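Local coordinates for succinate--CoA ligase subunit alpha (PDB 6MEL), which is the alpha subunit of a CoA ligase and carries a Rossmann-like CoA-binding domain followed by a CoA-ligase domain, at residues I12-T17 against D67-F72; K91-I96 against K115-I120. All coordinates share one frame; numbering follows the deposited sequence.

Both contacts lie in one sheet, that of the N-terminal Rossmann-like domain, and their centres are about 11 Å apart. Interaction 1 pairs strand 10-14 with strand 68-71. Interaction 2 pairs strand 92-95 with strand 118-120, the outermost strand on that side within this chain. Strands 68-71 and 92-95 are neighbours, so the four strands run side by side in the order 10-14, 68-71, 92-95, 118-120. Probable hydrogen bonds Ile71 N to Val94 O and Val94 N to Ser69 O join the two contacts. Along the chain interaction 1 closes before interaction 2 opens. Together they make up the side of the sheet that runs from strand 10-14 out to strand 118-120, all of it parallel.

Interaction 1. Residues I12-T17 against D67-F72; sequences IVQGFT and DVSLIF
Ile12, Val13 and Gln14 pair with Ser69, Leu70 and Ile71 as parallel strands. This is the join between the first strand of the Rossmann-like CoA-binding domain and strand 68-71, its neighbour in the central sheet. The strand axes approach to 4.6 Å.

Four backbone hydrogen bonds hold the pair. Ile12 N donates to Val68 O and Leu70 N donates to Ile12 O. Further on, Gln14 N reaches Leu70 O and Phe72 N reaches Gln14 O. Ile12 therefore uses both its N-H and its C=O on this neighbour, and so does Gln14. Val13 turns its backbone the other way, to Gly37 and Ile39 of strand 34-39. Two CA-H...O contacts support the pairing. Ser69 CA lies 3.2 Å from Ile12 O, and Val13 CA is equally close to Leu70 O.

Side-chain packing falls on both faces. On the face of Val13 and Leu70, Val13 CG1 meets the edge of the Phe72 ring, in its plane, 3.8 Å from CD2. Helix 19-31 also touches that ring, through Ala21 and His24. On the face of Ile12, Ser69 and Ile71, Ile12 CG1 sits 3.9 Å from Ser69 CB. Gln14 and Ile71 lie side by side and point the same way, with the Ile71 CD1 methyl against the amide oxygen Gln14 OE1 at 3.5 Å.

One polar side-chain bond lies buried on this second face. Gln14 is extended beyond CG, and its amide turns the OE1 edge to Ser69. NE2 is bound to Ser81 O in helix 78-87, which fixes the amide from its other end. Ser69 OG stands anti to its backbone N (chi1 -177°). It donates to Gln14 OE1 at 2.6 Å, in the amide plane and on a lone pair, with a C=O...OG angle of 121°.

Interaction 2. Residues K91-I96 against K115-I120; sequences KLAVVI and KGMKII
Ile120 and Leu92 pack against each other on one face of two paired parallel strands. Their side chains cross at a slant. Ile120 CD1 reaches Leu92 CD1 at 3.8 Å and also comes near Leu92 CD2. It also meets Val94 CG2, more loosely, at 4.3 Å. Lys118 CB packs on Leu92 CD1, while the end of that lysine leads away.

On the other face Ala93 offers only a methyl. Met117 packs against that methyl: its chain is straight as far as SD and bends at chi3 (81°), which brings CE to 3.8 Å from Ala93 CB. Val82 and Ala85 of helix 78-87 and Ala112 of helix 102-115 also touch Met117. Farther along, Val95 CG2 and Ile119 CG2 meet at 4.3 Å.

Four backbone hydrogen bonds join the strands. Lys118 N donates to Lys91 O, and Val95 N to Ile120 O at 2.7 Å. Gly116, with positive phi, ends helix 102-115 in a Schellman motif and leads into strand 118-120. Strand 92-95, that helix and strand 118-120 make the beta-alpha-beta unit typical of Rossmann-like folds.

Interaction 1. Residues I12-T17 against D67-F72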
loop_
_atom_site.group_PDB
_atom_site.type_symbol
_atom_site.label_atom_id
_atom_site.label_comp_id
_atom_site.label_asym_id
_atom_site.label_seq_id
_atom_site.Cartn_x
_atom_site.Cartn_y
_atom_site.Cartn_z
ATOM N N ILE A 12 -13.399 4.810 24.156
ATOM C CA ILE A 12 -12.277 4.192 24.811
ATOM C C ILE A 12 -11.102 4.151 23.846
ATOM O O ILE A 12 -11.278 4.090 22.610
ATOM C CB ILE A 12 -12.610 2.786 25.317
ATOM C CG1 ILE A 12 -13.204 1.930 24.208
ATOM C CG2 ILE A 12 -13.525 2.859 26.520
ATOM C CD1 ILE A 12 -13.320 0.476 24.589
ATOM N N VAL A 13 -9.903 4.113 24.417
ATOM C CA VAL A 13 -8.677 4.081 23.625
ATOM C C VAL A 13 -8.004 2.729 23.862
ATOM O O VAL A 13 -7.688 2.377 24.979
ATOM C CB VAL A 13 -7.758 5.245 24.023
ATOM C CG1 VAL A 13 -6.476 5.232 23.232
ATOM C CG2 VAL A 13 -8.462 6.595 23.918
ATOM N N GLN A 14 -7.772 1.972 22.787
ATOM C CA GLN A 14 -6.970 0.756 22.881
ATOM C C GLN A 14 -5.518 1.177 22.616
ATOM O O GLN A 14 -5.231 1.917 21.661
ATOM C CB GLN A 14 -7.513 -0.328 21.952
ATOM C CG GLN A 14 -8.877 -0.874 22.357
ATOM C CD GLN A 14 -9.527 -1.730 21.305
ATOM O OE1 GLN A 14 -10.550 -1.357 20.731
ATOM N NE2 GLN A 14 -8.933 -2.895 21.054
ATOM N N GLY A 15 -4.612 0.749 23.502
ATOM C CA GLY A 15 -3.216 1.204 23.491
ATOM C C GLY A 15 -3.058 2.566 24.174
ATOM O O GLY A 15 -2.179 3.354 23.838
ATOM N N PHE A 16 -3.831 2.764 25.240
ATOM C CA PHE A 16 -4.025 4.046 25.885
ATOM C C PHE A 16 -2.739 4.584 26.527
ATOM O O PHE A 16 -2.586 5.769 26.581
ATOM C CB PHE A 16 -5.112 3.891 26.945
ATOM C CG PHE A 16 -5.658 5.134 27.596
ATOM C CD1 PHE A 16 -5.781 6.326 26.919
ATOM C CD2 PHE A 16 -6.143 5.064 28.895
ATOM C CE1 PHE A 16 -6.355 7.435 27.521
ATOM C CE2 PHE A 16 -6.723 6.168 29.495
ATOM C CZ PHE A 16 -6.818 7.355 28.812
ATOM N N THR A 17 -1.839 3.728 27.029
ATOM C CA THR A 17 -0.715 4.233 27.820
ATOM C C THR A 17 0.542 4.366 26.974
ATOM O O THR A 17 1.502 4.842 27.466
ATOM C CB THR A 17 -0.393 3.393 29.065
ATOM O OG1 THR A 17 -0.135 2.047 28.690
ATOM C CG2 THR A 17 -1.502 3.436 30.082
ATOM N N ASP A 67 -19.260 2.646 23.185
ATOM C CA ASP A 67 -19.408 1.762 22.037
ATOM C C ASP A 67 -18.580 2.244 20.850
ATOM O O ASP A 67 -18.752 1.739 19.732
ATOM C CB ASP A 67 -20.874 1.479 21.709
ATOM C CG ASP A 67 -21.693 2.671 21.282
ATOM O OD1 ASP A 67 -21.122 3.761 21.117
ATOM O OD2 ASP A 67 -22.910 2.490 21.166
ATOM N N VAL A 68 -17.648 3.163 21.109
ATOM C CA VAL A 68 -16.718 3.612 20.115
ATOM C C VAL A 68 -15.308 3.438 20.674
ATOM O O VAL A 68 -15.074 3.795 21.790
ATOM C CB VAL A 68 -17.006 5.065 19.699
ATOM C CG1 VAL A 68 -16.039 5.520 18.634
ATOM C CG2 VAL A 68 -18.449 5.215 19.224
ATOM N N SER A 69 -14.398 2.874 19.876
ATOM C CA SER A 69 -13.033 2.698 20.285
ATOM C C SER A 69 -12.085 3.367 19.291
ATOM O O SER A 69 -12.285 3.330 18.046
ATOM C CB SER A 69 -12.703 1.232 20.432
ATOM O OG SER A 69 -11.374 1.082 20.900
ATOM N N LEU A 70 -10.999 3.902 19.833
ATOM C CA LEU A 70 -9.923 4.545 19.066
ATOM C C LEU A 70 -8.648 3.730 19.319
ATOM O O LEU A 70 -8.189 3.599 20.489
ATOM C CB LEU A 70 -9.784 5.992 19.534
ATOM C CG LEU A 70 -8.590 6.782 18.984
ATOM C CD1 LEU A 70 -8.584 6.859 17.474
ATOM C CD2 LEU A 70 -8.629 8.193 19.536
ATOM N N ILE A 71 -8.093 3.158 18.247
ATOM C CA ILE A 71 -7.070 2.107 18.354
ATOM C C ILE A 71 -5.711 2.608 17.863
ATOM O O ILE A 71 -5.539 2.950 16.671
ATOM C CB ILE A 71 -7.519 0.860 17.589
ATOM C CG1 ILE A 71 -8.868 0.356 18.119
ATOM C CG2 ILE A 71 -6.425 -0.197 17.616
ATOM C CD1 ILE A 71 -9.343 -0.929 17.525
ATOM N N PHE A 72 -4.727 2.597 18.771
ATOM C CA PHE A 72 -3.354 3.068 18.527
ATOM C C PHE A 72 -2.320 1.945 18.666
ATOM O O PHE A 72 -1.126 2.227 18.574
ATOM C CB PHE A 72 -2.926 4.145 19.532
ATOM C CG PHE A 72 -3.520 5.507 19.265
ATOM C CD1 PHE A 72 -3.009 6.302 18.246
ATOM C CD2 PHE A 72 -4.562 6.004 20.040
ATOM C CE1 PHE A 72 -3.541 7.565 17.988
ATOM C CE2 PHE A 72 -5.096 7.271 19.781
ATOM C CZ PHE A 72 -4.596 8.036 18.752
#

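Interaction 2. Residues K91-I96 against K115-I120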
loop_
_atom_site.group_PDB
_atom_site.type_symbol
_atom_site.label_atom_id
_atom_site.label_comp_id
_atom_site.label_asym_id
_atom_site.label_seq_id
_atom_site.Cartn_x
_atom_site.Cartn_y
_atom_site.Cartn_z
ATOM N N LYS A 91 -19.251 -0.705 18.441
ATOM C CA LYS A 91 -20.014 -0.487 17.212
ATOM C C LYS A 91 -19.206 0.251 16.137
ATOM O O LYS A 91 -19.496 0.116 14.976
ATOM C CB LYS A 91 -21.307 0.260 17.521
ATOM C CG LYS A 91 -22.285 -0.552 18.378
ATOM C CD LYS A 91 -22.531 -1.965 17.871
ATOM C CE LYS A 91 -23.164 -2.893 18.898
ATOM N NZ LYS A 91 -22.817 -4.316 18.629
ATOM N N LEU A 92 -18.166 0.963 16.530
ATOM C CA LEU A 92 -17.313 1.732 15.636
ATOM C C LEU A 92 -15.892 1.717 16.223
ATOM O O LEU A 92 -15.684 2.110 17.353
ATOM C CB LEU A 92 -17.827 3.176 15.500
ATOM C CG LEU A 92 -16.964 4.060 14.584
ATOM C CD1 LEU A 92 -17.035 3.582 13.136
ATOM C CD2 LEU A 92 -17.378 5.525 14.637
ATOM N N ALA A 93 -14.937 1.201 15.451
ATOM C CA ALA A 93 -13.532 1.183 15.811
ATOM C C ALA A 93 -12.755 2.001 14.791
ATOM O O ALA A 93 -12.798 1.706 13.591
ATOM C CB ALA A 93 -13.018 -0.236 15.857
ATOM N N VAL A 94 -12.044 3.006 15.295
ATOM C CA VAL A 94 -11.236 3.868 14.508
ATOM C C VAL A 94 -9.783 3.418 14.654
ATOM O O VAL A 94 -9.214 3.467 15.749
ATOM C CB VAL A 94 -11.437 5.331 14.951
ATOM C CG1 VAL A 94 -10.605 6.267 14.114
ATOM C CG2 VAL A 94 -12.896 5.746 14.915
ATOM N N VAL A 95 -9.165 2.978 13.559
ATOM C CA VAL A 95 -7.859 2.318 13.666
ATOM C C VAL A 95 -6.809 3.185 12.949
ATOM O O VAL A 95 -6.815 3.262 11.735
ATOM C CB VAL A 95 -7.884 0.891 13.074
ATOM C CG1 VAL A 95 -6.550 0.197 13.256
ATOM C CG2 VAL A 95 -9.017 0.046 13.627
ATOM N N ILE A 96 -5.877 3.746 13.706
ATOM C CA ILE A 96 -4.905 4.692 13.189
ATOM C C ILE A 96 -3.724 3.989 12.526
ATOM O O ILE A 96 -3.265 4.452 11.473
ATOM C CB ILE A 96 -4.408 5.616 14.315
ATOM C CG1 ILE A 96 -5.573 6.357 14.986
ATOM C CG2 ILE A 96 -3.340 6.568 13.803
ATOM C CD1 ILE A 96 -6.493 7.096 14.036
ATOM N N LYS A 115 -20.180 -9.289 13.688
ATOM C CA LYS A 115 -20.667 -8.744 14.978
ATOM C C LYS A 115 -21.408 -7.405 14.816
ATOM O O LYS A 115 -21.914 -6.896 15.787
ATOM C CB LYS A 115 -19.494 -8.576 15.947
ATOM C CG LYS A 115 -18.717 -9.868 16.193
ATOM C CD LYS A 115 -19.548 -11.006 16.743
ATOM C CE LYS A 115 -20.274 -10.598 18.014
ATOM N NZ LYS A 115 -20.981 -11.765 18.567
ATOM N N GLY A 116 -21.432 -6.819 13.612
ATOM C CA GLY A 116 -22.066 -5.488 13.390
ATOM C C GLY A 116 -21.174 -4.319 13.806
ATOM O O GLY A 116 -21.668 -3.279 14.088
ATOM N N MET A 117 -19.849 -4.491 13.879
ATOM C CA MET A 117 -18.946 -3.379 14.198
ATOM C C MET A 117 -18.450 -2.763 12.891
ATOM O O MET A 117 -17.946 -3.452 12.038
ATOM C CB MET A 117 -17.713 -3.825 14.998
ATOM C CG MET A 117 -16.857 -2.678 15.477
ATOM S SD MET A 117 -15.523 -3.234 16.566
ATOM C CE MET A 117 -14.395 -3.761 15.277
ATOM N N LYS A 118 -18.547 -1.439 12.768
ATOM C CA LYS A 118 -17.945 -0.749 11.648
ATOM C C LYS A 118 -16.526 -0.353 12.002
ATOM O O LYS A 118 -16.208 -0.104 13.174
ATOM C CB LYS A 118 -18.771 0.495 11.345
ATOM C CG LYS A 118 -20.248 0.244 11.046
ATOM C CD LYS A 118 -20.985 1.575 11.312
ATOM C CE LYS A 118 -22.134 1.886 10.385
ATOM N NZ LYS A 118 -23.402 1.401 10.963
ATOM N N ILE A 119 -15.692 -0.241 10.978
ATOM C CA ILE A 119 -14.297 0.158 11.131
ATOM C C ILE A 119 -14.041 1.409 10.294
ATOM O O ILE A 119 -14.564 1.557 9.178
ATOM C CB ILE A 119 -13.382 -0.996 10.673
ATOM C CG1 ILE A 119 -13.495 -2.241 11.549
ATOM C CG2 ILE A 119 -11.938 -0.538 10.547
ATOM C CD1 ILE A 119 -13.077 -3.512 10.841
ATOM N N ILE A 120 -13.204 2.292 10.828
ATOM C CA ILE A 120 -12.587 3.382 10.089
ATOM C C ILE A 120 -11.086 3.156 10.150
ATOM O O ILE A 120 -10.502 3.132 11.207
ATOM C CB ILE A 120 -12.980 4.753 10.664
ATOM C CG1 ILE A 120 -14.480 5.011 10.477
ATOM C CG2 ILE A 120 -12.138 5.867 10.090
ATOM C CD1 ILE A 120 -14.999 6.211 11.251
#